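Local structure of p-47 protein (Clostridium botulinum E1 str. 'BoNT E Beluga', 5WIX) at residues 33-38 against 67-72; 80-85 against 101-106; 105-110 against 136-141. The protein is of unknown function but has the tubular lipid-binding (TULIP) fold of bactericidal/permeability-increasing protein, which suggests that it may bind lipids. All blocks are in the same frame, centred on the assembly; numbering follows the deposited sequence.

Interaction 1: residues 33-38 against 67-72; sequences VVNKHL and WEIING
The side-chain amide of Asn35, on helix 31-42, meets the backbone of Ile69 at both polar atoms. Ile69 N donates to Asn35 OD1 at 2.7 Å. The donor Ile69 N sits 28° out of the plane of the Asn35 side-chain carbonyl. Asn35 ND2 reaches back to Ile69 O, but this bond is weak at 3.4 Å. Asn31, one turn earlier on the helix, also bonds weakly to that oxygen through its ND2. CG of Asn35 stands beside its own backbone N (chi1 -84°), and the amide extends from there to the strand. In the TULIP fold a long helix lies against a strongly curved antiparallel sheet, and here residues 33-38 of helix 31-42 run nearly antiparallel to residues 67-70 of strand 58-70. The buried side is apolar. Ile69 points at the helix, and its CD1 sits 3.9 Å from both CG1 and CG2 of Val34. Leu38 CD2 touches the same methyl at 4.2 Å and lies 4.3 Å from Trp67 CB. Tyr204, from strand 203-210, packs on both Val34 and Ile69. The other side is looser and partly exposed. There Glu68 points away from the helix, and its CG lies 4.0 Å from Asn35 ND2.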
ATOM      1  N   VAL A  33      11.610 -13.816  -2.959  1.00105.13           N
ATOM      2  CA  VAL A  33      12.431 -12.681  -3.379  1.00109.78           C
ATOM      3  C   VAL A  33      13.589 -12.380  -2.427  1.00101.08           C
ATOM      4  O   VAL A  33      14.760 -12.387  -2.830  1.00 99.39           O
ATOM      5  CB  VAL A  33      11.564 -11.416  -3.529  1.00106.84           C
ATOM      6  CG1 VAL A  33      12.434 -10.168  -3.701  1.00 96.53           C
ATOM      7  CG2 VAL A  33      10.622 -11.585  -4.703  1.00107.31           C
ATOM      8  N   VAL A  34      13.261 -12.110  -1.170  1.00 93.74           N
ATOM      9  CA  VAL A  34      14.283 -11.747  -0.197  1.00104.18           C
ATOM     10  C   VAL A  34      15.271 -12.884   0.093  1.00115.23           C
ATOM     11  O   VAL A  34      16.464 -12.628   0.259  1.00129.86           O
ATOM     12  CB  VAL A  34      13.635 -11.280   1.109  1.00101.56           C
ATOM     13  CG1 VAL A  34      12.527 -12.225   1.483  1.00100.93           C
ATOM     14  CG2 VAL A  34      14.680 -11.160   2.230  1.00101.95           C
ATOM     15  N   ASN A  35      14.785 -14.128   0.131  1.00106.89           N
ATOM     16  CA  ASN A  35      15.647 -15.296   0.368  1.00109.18           C
ATOM     17  C   ASN A  35      16.871 -15.284  -0.524  1.00116.88           C
ATOM     18  O   ASN A  35      17.969 -15.669  -0.106  1.00133.01           O
ATOM     19  CB  ASN A  35      14.891 -16.608   0.135  1.00 99.25           C
ATOM     20  CG  ASN A  35      14.096 -17.057   1.344  1.00 90.84           C
ATOM     21  OD1 ASN A  35      14.386 -16.677   2.490  1.00 78.50           O
ATOM     22  ND2 ASN A  35      13.079 -17.879   1.094  1.00 84.41           N
ATOM     23  N   LYS A  36      16.656 -14.838  -1.758  1.00104.60           N
ATOM     24  CA  LYS A  36      17.684 -14.826  -2.785  1.00125.14           C
ATOM     25  C   LYS A  36      18.706 -13.698  -2.584  1.00119.83           C
ATOM     26  O   LYS A  36      19.910 -13.897  -2.781  1.00120.26           O
ATOM     27  CB  LYS A  36      17.021 -14.729  -4.163  1.00139.45           C
ATOM     28  CG  LYS A  36      16.115 -15.930  -4.487  1.00152.44           C
ATOM     29  CD  LYS A  36      15.593 -15.895  -5.928  1.00155.97           C
ATOM     30  CE  LYS A  36      14.820 -17.165  -6.283  1.00154.82           C
ATOM     31  NZ  LYS A  36      14.294 -17.131  -7.680  1.00151.29           N
ATOM     32  N   HIS A  37      18.235 -12.522  -2.181  1.00110.67           N
ATOM     33  CA  HIS A  37      19.152 -11.436  -1.834  1.00117.11           C
ATOM     34  C   HIS A  37      19.832 -11.718  -0.505  1.00118.17           C
ATOM     35  O   HIS A  37      20.912 -11.201  -0.214  1.00117.30           O
ATOM     36  CB  HIS A  37      18.418 -10.097  -1.796  1.00112.67           C
ATOM     37  CG  HIS A  37      18.155  -9.540  -3.152  1.00111.20           C
ATOM     38  ND1 HIS A  37      16.892  -9.185  -3.587  1.00117.71           N
ATOM     39  CD2 HIS A  37      18.987  -9.306  -4.196  1.00102.17           C
ATOM     40  CE1 HIS A  37      16.959  -8.753  -4.829  1.00117.01           C
ATOM     41  NE2 HIS A  37      18.223  -8.810  -5.225  1.00117.73           N
ATOM     42  N   LEU A  38      19.188 -12.554   0.297  1.00116.75           N
ATOM     43  CA  LEU A  38      19.775 -13.008   1.536  1.00102.92           C
ATOM     44  C   LEU A  38      20.935 -13.943   1.228  1.00105.27           C
ATOM     45  O   LEU A  38      21.994 -13.848   1.847  1.00106.90           O
ATOM     46  CB  LEU A  38      18.728 -13.704   2.399  1.00 97.29           C
ATOM     47  CG  LEU A  38      19.151 -13.896   3.850  1.00103.60           C
ATOM     48  CD1 LEU A  38      19.905 -12.662   4.326  1.00105.01           C
ATOM     49  CD2 LEU A  38      17.933 -14.164   4.735  1.00 94.55           C
ATOM     50  N   TRP A  67      20.901 -19.053   4.578  1.00107.10           N
ATOM     51  CA  TRP A  67      19.724 -18.901   5.445  1.00 90.67           C
ATOM     52  C   TRP A  67      18.486 -18.790   4.559  1.00 95.56           C
ATOM     53  O   TRP A  67      18.538 -18.240   3.451  1.00108.63           O
ATOM     54  CB  TRP A  67      19.812 -17.679   6.368  1.00 84.98           C
ATOM     55  CG  TRP A  67      20.986 -17.647   7.294  1.00 91.41           C
ATOM     56  CD1 TRP A  67      22.062 -18.476   7.278  1.00108.58           C
ATOM     57  CD2 TRP A  67      21.204 -16.729   8.368  1.00 85.98           C
ATOM     58  NE1 TRP A  67      22.940 -18.136   8.275  1.00117.12           N
ATOM     59  CE2 TRP A  67      22.436 -17.059   8.963  1.00102.09           C
ATOM     60  CE3 TRP A  67      20.485 -15.657   8.892  1.00 88.99           C
ATOM     61  CZ2 TRP A  67      22.960 -16.368  10.045  1.00101.14           C
ATOM     62  CZ3 TRP A  67      21.006 -14.963   9.966  1.00 91.91           C
ATOM     63  CH2 TRP A  67      22.230 -15.323  10.529  1.00 99.40           C
ATOM     64  N   GLU A  68      17.370 -19.306   5.055  1.00 92.20           N
ATOM     65  CA  GLU A  68      16.175 -19.434   4.236  1.00 98.49           C
ATOM     66  C   GLU A  68      14.942 -19.211   5.089  1.00 99.52           C
ATOM     67  O   GLU A  68      14.624 -20.012   5.973  1.00102.17           O
ATOM     68  CB  GLU A  68      16.134 -20.810   3.565  1.00114.06           C
ATOM     69  CG  GLU A  68      14.927 -21.080   2.689  1.00107.94           C
ATOM     70  CD  GLU A  68      14.931 -22.503   2.157  1.00113.47           C
ATOM     71  OE1 GLU A  68      16.011 -22.980   1.739  1.00109.48           O
ATOM     72  OE2 GLU A  68      13.862 -23.150   2.177  1.00114.90           O
ATOM     73  N   ILE A  69      14.267 -18.100   4.829  1.00 96.72           N
ATOM     74  CA  ILE A  69      13.068 -17.734   5.567  1.00 95.67           C
ATOM     75  C   ILE A  69      11.943 -18.703   5.202  1.00 87.64           C
ATOM     76  O   ILE A  69      11.818 -19.097   4.031  1.00 78.39           O
ATOM     77  CB  ILE A  69      12.676 -16.281   5.252  1.00 90.22           C
ATOM     78  CG1 ILE A  69      13.932 -15.410   5.288  1.00 93.54           C
ATOM     79  CG2 ILE A  69      11.617 -15.771   6.223  1.00 72.27           C
ATOM     80  CD1 ILE A  69      13.743 -14.044   4.694  1.00104.63           C
ATOM     81  N   ILE A  70      11.158 -19.118   6.196  1.00 73.42           N
ATOM     82  CA  ILE A  70      10.070 -20.068   5.955  1.00 84.16           C
ATOM     83  C   ILE A  70       8.820 -19.664   6.721  1.00 85.49           C
ATOM     84  O   ILE A  70       8.833 -18.712   7.511  1.00 93.67           O
ATOM     85  CB  ILE A  70      10.447 -21.559   6.345  1.00 86.13           C
ATOM     86  CG1 ILE A  70      10.466 -21.767   7.867  1.00 93.69           C
ATOM     87  CG2 ILE A  70      11.765 -22.000   5.706  1.00 76.66           C
ATOM     88  CD1 ILE A  70      10.517 -23.242   8.306  1.00 92.10           C
ATOM     89  N   ASN A  71       7.737 -20.400   6.481  1.00 91.51           N
ATOM     90  CA  ASN A  71       6.485 -20.209   7.214  1.00104.58           C
ATOM     91  C   ASN A  71       6.627 -20.399   8.712  1.00 99.18           C
ATOM     92  O   ASN A  71       7.660 -20.848   9.194  1.00113.43           O
ATOM     93  CB  ASN A  71       5.409 -21.183   6.724  1.00118.95           C
ATOM     94  CG  ASN A  71       4.932 -20.880   5.323  1.00117.05           C
ATOM     95  OD1 ASN A  71       5.732 -20.685   4.416  1.00118.24           O
ATOM     96  ND2 ASN A  71       3.618 -20.855   5.137  1.00111.60           N
ATOM     97  N   GLY A  72       5.563 -20.087   9.439  1.00 97.06           N
ATOM     98  CA  GLY A  72       5.508 -20.347  10.865  1.00106.14           C
ATOM     99  C   GLY A  72       5.887 -19.121  11.660  1.00102.32           C
ATOM    100  O   GLY A  72       5.780 -19.099  12.896  1.00 90.62           O
TER

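Interaction 2: residues 80-85 against 101-106; sequences IKIFIK and VIPILE
Ile80 and Leu105 form an antiparallel hydrogen-bonded pair, with both backbone groups of each residue engaged. Ile80 N donates to Leu105 O at 2.8 Å, and Leu105 N returns a bond to Ile80 O at 3.0 Å. Two residues on, Ile82 N donates to Pro103 O at 2.9 Å, with a C=O...N angle of 171°. The return bond is missing there, because Pro103 has no N-H to offer to Ile82 O. That oxygen instead receives a CA-H...O contact from Ile102 CA at 3.2 Å. Farther on, Ile84 N reaches Val101 O only weakly, at 3.4 Å. The regular ladder therefore thins out along residues 101-103, before strand 104-113 begins. The backbone groups of Lys81 and Phe83 face the other way and bond to strand 58-70, Lys81 to Glu68 and Phe83 to Asp65 and Asn66.

The side chains of Ile80 and Leu105 lie on one face of the sheet, those of Lys81 and Ile104 on the other. Ile82, Pro103 and Leu105 form a buried cluster. In it, Ile82 CG1 stands beside its own backbone N (chi1 -49°) and meets Leu105 CD1 at 3.5 Å, the two side chains crossing at about a right angle. Ile82 CB packs on Pro103 CG at 3.7 Å. Ile69 and Phe64, from the neighbouring strand 58-70, touch Ile80 and Ile82 respectively. Lys81, Ile102 and Phe83 make a partly exposed group. Lys81 CG rests against Ile102 CG2 at 3.6 Å, and Ile102 CD1 approaches the Phe83 ring obliquely.

The pairing of these two segments thus relies on backbone bonds at the Ile80 end. Around Pro103, where a donor is missing, apolar contacts of Ile82 accompany the single bond, and at Val101 a weak bond remains.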
ATOM      1  N   ILE A  80      13.366 -19.077  10.352  1.00 74.58           N
ATOM      2  CA  ILE A  80      14.334 -19.317   9.292  1.00 89.67           C
ATOM      3  C   ILE A  80      15.141 -20.595   9.462  1.00 91.25           C
ATOM      4  O   ILE A  80      15.512 -20.982  10.563  1.00100.86           O
ATOM      5  CB  ILE A  80      15.323 -18.135   9.142  1.00 99.19           C
ATOM      6  CG1 ILE A  80      16.137 -17.931  10.415  1.00100.61           C
ATOM      7  CG2 ILE A  80      14.589 -16.837   8.780  1.00 97.61           C
ATOM      8  CD1 ILE A  80      17.168 -16.845  10.270  1.00107.12           C
ATOM      9  N   LYS A  81      15.391 -21.236   8.329  1.00 87.01           N
ATOM     10  CA  LYS A  81      16.172 -22.453   8.226  1.00 86.12           C
ATOM     11  C   LYS A  81      17.659 -22.088   8.126  1.00 93.10           C
ATOM     12  O   LYS A  81      18.053 -21.305   7.271  1.00106.62           O
ATOM     13  CB  LYS A  81      15.703 -23.250   6.997  1.00 92.02           C
ATOM     14  CG  LYS A  81      16.028 -24.725   6.976  1.00 92.31           C
ATOM     15  CD  LYS A  81      15.406 -25.415   5.748  1.00 96.88           C
ATOM     16  CE  LYS A  81      13.876 -25.507   5.833  1.00 99.62           C
ATOM     17  NZ  LYS A  81      13.355 -26.672   5.040  1.00 96.39           N
ATOM     18  N   ILE A  82      18.483 -22.645   9.006  1.00104.00           N
ATOM     19  CA  ILE A  82      19.913 -22.348   9.005  1.00103.19           C
ATOM     20  C   ILE A  82      20.727 -23.527   8.442  1.00107.18           C
ATOM     21  O   ILE A  82      20.708 -24.625   8.993  1.00101.05           O
ATOM     22  CB  ILE A  82      20.412 -22.011  10.428  1.00 92.94           C
ATOM     23  CG1 ILE A  82      19.500 -20.975  11.076  1.00 85.92           C
ATOM     24  CG2 ILE A  82      21.815 -21.469  10.390  1.00 87.05           C
ATOM     25  CD1 ILE A  82      19.372 -19.733  10.270  1.00 84.69           C
ATOM     26  N   PHE A  83      21.428 -23.304   7.336  1.00106.74           N
ATOM     27  CA  PHE A  83      22.266 -24.346   6.755  1.00 97.33           C
ATOM     28  C   PHE A  83      23.730 -24.109   7.130  1.00112.76           C
ATOM     29  O   PHE A  83      24.345 -23.144   6.669  1.00116.41           O
ATOM     30  CB  PHE A  83      22.145 -24.391   5.223  1.00 94.10           C
ATOM     31  CG  PHE A  83      20.758 -24.705   4.703  1.00110.93           C
ATOM     32  CD1 PHE A  83      20.525 -25.876   3.992  1.00114.31           C
ATOM     33  CD2 PHE A  83      19.706 -23.815   4.876  1.00108.96           C
ATOM     34  CE1 PHE A  83      19.264 -26.163   3.487  1.00118.82           C
ATOM     35  CE2 PHE A  83      18.442 -24.100   4.378  1.00112.65           C
ATOM     36  CZ  PHE A  83      18.221 -25.270   3.680  1.00116.20           C
ATOM     37  N   ILE A  84      24.289 -24.979   7.965  1.00116.78           N
ATOM     38  CA  ILE A  84      25.716 -24.927   8.241  1.00111.33           C
ATOM     39  C   ILE A  84      26.400 -25.879   7.283  1.00130.52           C
ATOM     40  O   ILE A  84      25.863 -26.947   7.009  1.00149.13           O
ATOM     41  CB  ILE A  84      26.026 -25.314   9.694  1.00100.94           C
ATOM     42  CG1 ILE A  84      24.873 -24.880  10.608  1.00102.76           C
ATOM     43  CG2 ILE A  84      27.362 -24.730  10.129  1.00 98.42           C
ATOM     44  CD1 ILE A  84      25.186 -24.913  12.091  1.00 93.00           C
ATOM     45  N   LYS A  85      27.560 -25.509   6.748  1.00137.83           N
ATOM     46  CA  LYS A  85      28.275 -26.440   5.878  1.00153.18           C
ATOM     47  C   LYS A  85      29.704 -26.693   6.370  1.00153.13           C
ATOM     48  O   LYS A  85      30.409 -27.553   5.845  1.00154.20           O
ATOM     49  CB  LYS A  85      28.284 -25.934   4.434  1.00156.97           C
ATOM     50  CG  LYS A  85      28.211 -27.059   3.403  1.00167.09           C
ATOM     51  CD  LYS A  85      26.922 -27.014   2.588  1.00169.86           C
ATOM     52  CE  LYS A  85      26.825 -28.206   1.638  1.00171.55           C
ATOM     53  NZ  LYS A  85      25.751 -28.034   0.614  1.00169.35           N
ATOM     54  N   VAL A 101      24.459 -29.778   9.772  1.00 99.78           N
ATOM     55  CA  VAL A 101      23.305 -29.656  10.669  1.00106.70           C
ATOM     56  C   VAL A 101      22.428 -28.479  10.247  1.00110.29           C
ATOM     57  O   VAL A 101      22.921 -27.428   9.818  1.00103.07           O
ATOM     58  CB  VAL A 101      23.713 -29.466  12.137  1.00109.53           C
ATOM     59  CG1 VAL A 101      22.627 -30.020  13.054  1.00106.91           C
ATOM     60  CG2 VAL A 101      25.019 -30.169  12.411  1.00120.16           C
ATOM     61  N   ILE A 102      21.117 -28.660  10.353  1.00105.91           N
ATOM     62  CA  ILE A 102      20.202 -27.641   9.861  1.00102.77           C
ATOM     63  C   ILE A 102      19.178 -27.249  10.930  1.00 98.52           C
ATOM     64  O   ILE A 102      18.077 -27.816  10.994  1.00 87.77           O
ATOM     65  CB  ILE A 102      19.491 -28.111   8.585  1.00 96.56           C
ATOM     66  CG1 ILE A 102      20.524 -28.614   7.575  1.00 97.19           C
ATOM     67  CG2 ILE A 102      18.683 -26.974   7.992  1.00 88.43           C
ATOM     68  CD1 ILE A 102      19.925 -29.177   6.318  1.00109.36           C
ATOM     69  N   PRO A 103      19.562 -26.285  11.787  1.00 92.27           N
ATOM     70  CA  PRO A 103      18.691 -25.779  12.849  1.00 83.82           C
ATOM     71  C   PRO A 103      17.608 -24.863  12.315  1.00 99.81           C
ATOM     72  O   PRO A 103      17.759 -24.242  11.254  1.00 89.37           O
ATOM     73  CB  PRO A 103      19.650 -25.012  13.767  1.00 84.04           C
ATOM     74  CG  PRO A 103      20.835 -24.692  12.939  1.00 85.78           C
ATOM     75  CD  PRO A 103      20.933 -25.745  11.879  1.00 87.26           C
ATOM     76  N   ILE A 104      16.512 -24.779  13.053  1.00 95.58           N
ATOM     77  CA  ILE A 104      15.441 -23.883  12.670  1.00 92.83           C
ATOM     78  C   ILE A 104      15.119 -22.924  13.802  1.00 94.08           C
ATOM     79  O   ILE A 104      14.736 -23.327  14.913  1.00 95.08           O
ATOM     80  CB  ILE A 104      14.191 -24.661  12.263  1.00 94.38           C
ATOM     81  CG1 ILE A 104      14.491 -25.505  11.018  1.00 88.43           C
ATOM     82  CG2 ILE A 104      13.030 -23.712  12.036  1.00 95.64           C
ATOM     83  CD1 ILE A 104      13.262 -26.046  10.324  1.00 81.64           C
ATOM     84  N   LEU A 105      15.296 -21.647  13.496  1.00 88.77           N
ATOM     85  CA  LEU A 105      15.146 -20.569  14.461  1.00 87.66           C
ATOM     86  C   LEU A 105      13.937 -19.709  14.155  1.00 91.94           C
ATOM     87  O   LEU A 105      13.435 -19.701  13.034  1.00102.14           O
ATOM     88  CB  LEU A 105      16.396 -19.691  14.462  1.00 85.81           C
ATOM     89  CG  LEU A 105      17.692 -20.489  14.461  1.00 80.69           C
ATOM     90  CD1 LEU A 105      18.905 -19.606  14.199  1.00 84.48           C
ATOM     91  CD2 LEU A 105      17.793 -21.159  15.808  1.00 95.53           C
ATOM     92  N   GLU A 106      13.474 -18.993  15.168  1.00 91.91           N
ATOM     93  CA  GLU A 106      12.570 -17.867  14.981  1.00 85.84           C
ATOM     94  C   GLU A 106      13.304 -16.644  15.487  1.00 97.66           C
ATOM     95  O   GLU A 106      13.869 -16.681  16.584  1.00101.49           O
ATOM     96  CB  GLU A 106      11.253 -18.050  15.736  1.00 72.60           C
ATOM     97  CG  GLU A 106      10.211 -18.863  15.000  1.00 74.27           C
ATOM     98  CD  GLU A 106       8.891 -18.873  15.748  1.00 95.91           C
ATOM     99  OE1 GLU A 106       7.831 -19.017  15.097  1.00107.77           O
ATOM    100  OE2 GLU A 106       8.914 -18.723  16.992  1.00 97.53           O
TER

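Interaction 3: residues 105-110 against 136-141; sequences LEIKLD and KVIVSD
Strand 138-140 pairs along strand 104-113 in a curved antiparallel sheet; the axes of residues 105-107 and 138-140 run at 165°, nearly antiparallel. Glu106 and Val139 form the hydrogen-bonded pair. Glu106 N donates to Val139 O at 3.0 Å, and Val139 N to Glu106 O at 3.1 Å. On either side of this pair lie the non-hydrogen-bonded pairs Leu105-Ser140 and Ile107-Ile138. Their side chains point to the face opposite Glu106. There Leu105 CD2 lies 4.0 Å from Ser140 OG, and Ile107 CG2 faces Ile138 CG1 at 4.4 Å. Ile159, from helix 153-159, packs on Leu105 at this face of the BPI-like (TULIP) sheet.

On the Glu106 face, the Glu106 and Asp141 side chains cross at about a right angle, their carboxylate planes 72° apart. Asp141 OD2 approaches Glu106 CG, and the nearest carboxylate oxygens are Glu106 OE2 and Asp141 OD1, 4.1 Å apart. Arg79 NE forms a salt bridge with Asp141 OD2, and its NH2 a long, weak ion pair with Glu106 OE1; this probably offsets some of the like-charge repulsion. Farther along, Lys108 lays its chain over Val137. Its CE sits 3.6 Å from Val137 CG1, beyond a bend at chi3 (-83°).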
ATOM      1  N   LEU A 105      15.296 -21.647  13.496  1.00 88.77           N
ATOM      2  CA  LEU A 105      15.146 -20.569  14.461  1.00 87.66           C
ATOM      3  C   LEU A 105      13.937 -19.709  14.155  1.00 91.94           C
ATOM      4  O   LEU A 105      13.435 -19.701  13.034  1.00102.14           O
ATOM      5  CB  LEU A 105      16.396 -19.691  14.462  1.00 85.81           C
ATOM      6  CG  LEU A 105      17.692 -20.489  14.461  1.00 80.69           C
ATOM      7  CD1 LEU A 105      18.905 -19.606  14.199  1.00 84.48           C
ATOM      8  CD2 LEU A 105      17.793 -21.159  15.808  1.00 95.53           C
ATOM      9  N   GLU A 106      13.474 -18.993  15.168  1.00 91.91           N
ATOM     10  CA  GLU A 106      12.570 -17.867  14.981  1.00 85.84           C
ATOM     11  C   GLU A 106      13.304 -16.644  15.487  1.00 97.66           C
ATOM     12  O   GLU A 106      13.869 -16.681  16.584  1.00101.49           O
ATOM     13  CB  GLU A 106      11.253 -18.050  15.736  1.00 72.60           C
ATOM     14  CG  GLU A 106      10.211 -18.863  15.000  1.00 74.27           C
ATOM     15  CD  GLU A 106       8.891 -18.873  15.748  1.00 95.91           C
ATOM     16  OE1 GLU A 106       7.831 -19.017  15.097  1.00107.77           O
ATOM     17  OE2 GLU A 106       8.914 -18.723  16.992  1.00 97.53           O
ATOM     18  N   ILE A 107      13.323 -15.574  14.693  1.00 95.35           N
ATOM     19  CA  ILE A 107      14.027 -14.351  15.082  1.00102.99           C
ATOM     20  C   ILE A 107      13.189 -13.074  14.918  1.00112.77           C
ATOM     21  O   ILE A 107      12.243 -13.032  14.126  1.00107.54           O
ATOM     22  CB  ILE A 107      15.323 -14.168  14.272  1.00 96.07           C
ATOM     23  CG1 ILE A 107      15.991 -15.507  13.999  1.00 77.15           C
ATOM     24  CG2 ILE A 107      16.287 -13.280  15.019  1.00102.94           C
ATOM     25  CD1 ILE A 107      17.410 -15.364  13.511  1.00 84.95           C
ATOM     26  N   LYS A 108      13.561 -12.040  15.676  1.00117.77           N
ATOM     27  CA  LYS A 108      12.878 -10.754  15.653  1.00106.98           C
ATOM     28  C   LYS A 108      13.506  -9.754  14.673  1.00104.82           C
ATOM     29  O   LYS A 108      14.736  -9.606  14.580  1.00110.02           O
ATOM     30  CB  LYS A 108      12.847 -10.138  17.058  1.00106.75           C
ATOM     31  CG  LYS A 108      12.273  -8.721  17.089  1.00105.35           C
ATOM     32  CD  LYS A 108      12.327  -8.090  18.472  1.00106.96           C
ATOM     33  CE  LYS A 108      11.154  -8.538  19.317  1.00117.80           C
ATOM     34  NZ  LYS A 108      10.916  -7.605  20.447  1.00125.61           N
ATOM     35  N   LEU A 109      12.638  -9.074  13.938  1.00 83.98           N
ATOM     36  CA  LEU A 109      13.052  -7.920  13.172  1.00 87.96           C
ATOM     37  C   LEU A 109      12.523  -6.650  13.827  1.00 91.22           C
ATOM     38  O   LEU A 109      11.433  -6.630  14.412  1.00 84.74           O
ATOM     39  CB  LEU A 109      12.550  -8.016  11.745  1.00 84.86           C
ATOM     40  CG  LEU A 109      12.969  -9.284  11.026  1.00 87.57           C
ATOM     41  CD1 LEU A 109      12.541  -9.195   9.578  1.00 73.53           C
ATOM     42  CD2 LEU A 109      14.465  -9.451  11.142  1.00 96.46           C
ATOM     43  N   ASP A 110      13.307  -5.586  13.747  1.00 93.79           N
ATOM     44  CA  ASP A 110      12.812  -4.287  14.170  1.00 99.98           C
ATOM     45  C   ASP A 110      13.408  -3.201  13.291  1.00 94.23           C
ATOM     46  O   ASP A 110      14.362  -3.438  12.543  1.00 92.12           O
ATOM     47  CB  ASP A 110      13.122  -4.029  15.642  1.00101.00           C
ATOM     48  CG  ASP A 110      12.058  -3.181  16.308  1.00115.97           C
ATOM     49  OD1 ASP A 110      11.408  -2.393  15.582  1.00125.39           O
ATOM     50  OD2 ASP A 110      11.865  -3.301  17.541  1.00112.34           O
ATOM     51  N   LYS A 136      15.862 -14.218  24.866  1.00108.70           N
ATOM     52  CA  LYS A 136      15.049 -13.006  24.844  1.00109.99           C
ATOM     53  C   LYS A 136      14.277 -12.862  23.523  1.00118.75           C
ATOM     54  O   LYS A 136      13.048 -12.944  23.512  1.00128.87           O
ATOM     55  CB  LYS A 136      15.920 -11.773  25.088  1.00100.53           C
ATOM     56  N   VAL A 137      14.982 -12.649  22.415  1.00117.17           N
ATOM     57  CA  VAL A 137      14.306 -12.512  21.121  1.00119.10           C
ATOM     58  C   VAL A 137      14.876 -13.459  20.044  1.00107.57           C
ATOM     59  O   VAL A 137      14.879 -13.134  18.846  1.00 98.21           O
ATOM     60  CB  VAL A 137      14.349 -11.029  20.591  1.00 98.17           C
ATOM     61  CG1 VAL A 137      13.587 -10.063  21.526  1.00 83.91           C
ATOM     62  CG2 VAL A 137      15.776 -10.560  20.390  1.00103.39           C
ATOM     63  N   ILE A 138      15.376 -14.620  20.479  1.00102.30           N
ATOM     64  CA  ILE A 138      15.658 -15.759  19.583  1.00100.07           C
ATOM     65  C   ILE A 138      15.098 -17.041  20.185  1.00103.50           C
ATOM     66  O   ILE A 138      15.386 -17.372  21.338  1.00 94.27           O
ATOM     67  CB  ILE A 138      17.158 -16.024  19.328  1.00 87.67           C
ATOM     68  CG1 ILE A 138      17.897 -14.795  18.838  1.00 94.19           C
ATOM     69  CG2 ILE A 138      17.318 -17.126  18.293  1.00 97.64           C
ATOM     70  CD1 ILE A 138      19.203 -15.144  18.124  1.00 94.87           C
ATOM     71  N   VAL A 139      14.303 -17.770  19.414  1.00100.87           N
ATOM     72  CA  VAL A 139      13.777 -19.036  19.899  1.00 92.27           C
ATOM     73  C   VAL A 139      14.353 -20.151  18.999  1.00 90.79           C
ATOM     74  O   VAL A 139      14.643 -19.925  17.826  1.00106.68           O
ATOM     75  CB  VAL A 139      12.193 -19.008  19.948  1.00 93.64           C
ATOM     76  CG1 VAL A 139      11.594 -20.399  19.878  1.00116.00           C
ATOM     77  CG2 VAL A 139      11.693 -18.301  21.211  1.00 78.41           C
ATOM     78  N   SER A 140      14.587 -21.329  19.566  1.00 89.65           N
ATOM     79  CA  SER A 140      15.034 -22.468  18.783  1.00 83.74           C
ATOM     80  C   SER A 140      13.852 -23.416  18.588  1.00 90.22           C
ATOM     81  O   SER A 140      13.205 -23.837  19.566  1.00 97.64           O
ATOM     82  CB  SER A 140      16.203 -23.170  19.484  1.00 80.46           C
ATOM     83  OG  SER A 140      16.992 -23.893  18.564  1.00 82.35           O
ATOM     84  N   ASP A 141      13.541 -23.732  17.332  1.00 85.56           N
ATOM     85  CA  ASP A 141      12.361 -24.548  17.067  1.00 84.91           C
ATOM     86  C   ASP A 141      12.765 -25.973  16.893  1.00 89.71           C
ATOM     87  O   ASP A 141      12.254 -26.848  17.580  1.00 95.35           O
ATOM     88  CB  ASP A 141      11.608 -24.070  15.835  1.00 75.18           C
ATOM     89  CG  ASP A 141      11.083 -22.670  15.997  1.00114.53           C
ATOM     90  OD1 ASP A 141      11.056 -22.173  17.139  1.00121.23           O
ATOM     91  OD2 ASP A 141      10.699 -22.054  14.985  1.00146.99           O
TER

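How the interactions relate
The three contacts lie on one side of the chain's centre and reach the same antiparallel sheet. Interaction 1 sets helix 31-42 against strand 58-70. The next strand, 78-85, lies beside 58-70 and pairs with 104-113 in interaction 2; interaction 3 then adds strand 138-140. Centres of interactions 1 and 2, and of 2 and 3, are about 12 Å apart; those of 1 and 3 are about 15 Å apart. Interaction 1 closes along the chain before interaction 2 opens. Interactions 2 and 3 share Leu105 and Glu106, and a probable bond from Asp141 N to Ile104 O links them. They build successive parts of one curved sheet with its packed helix, consistent with the BPI-like (TULIP) fold; its function is unknown.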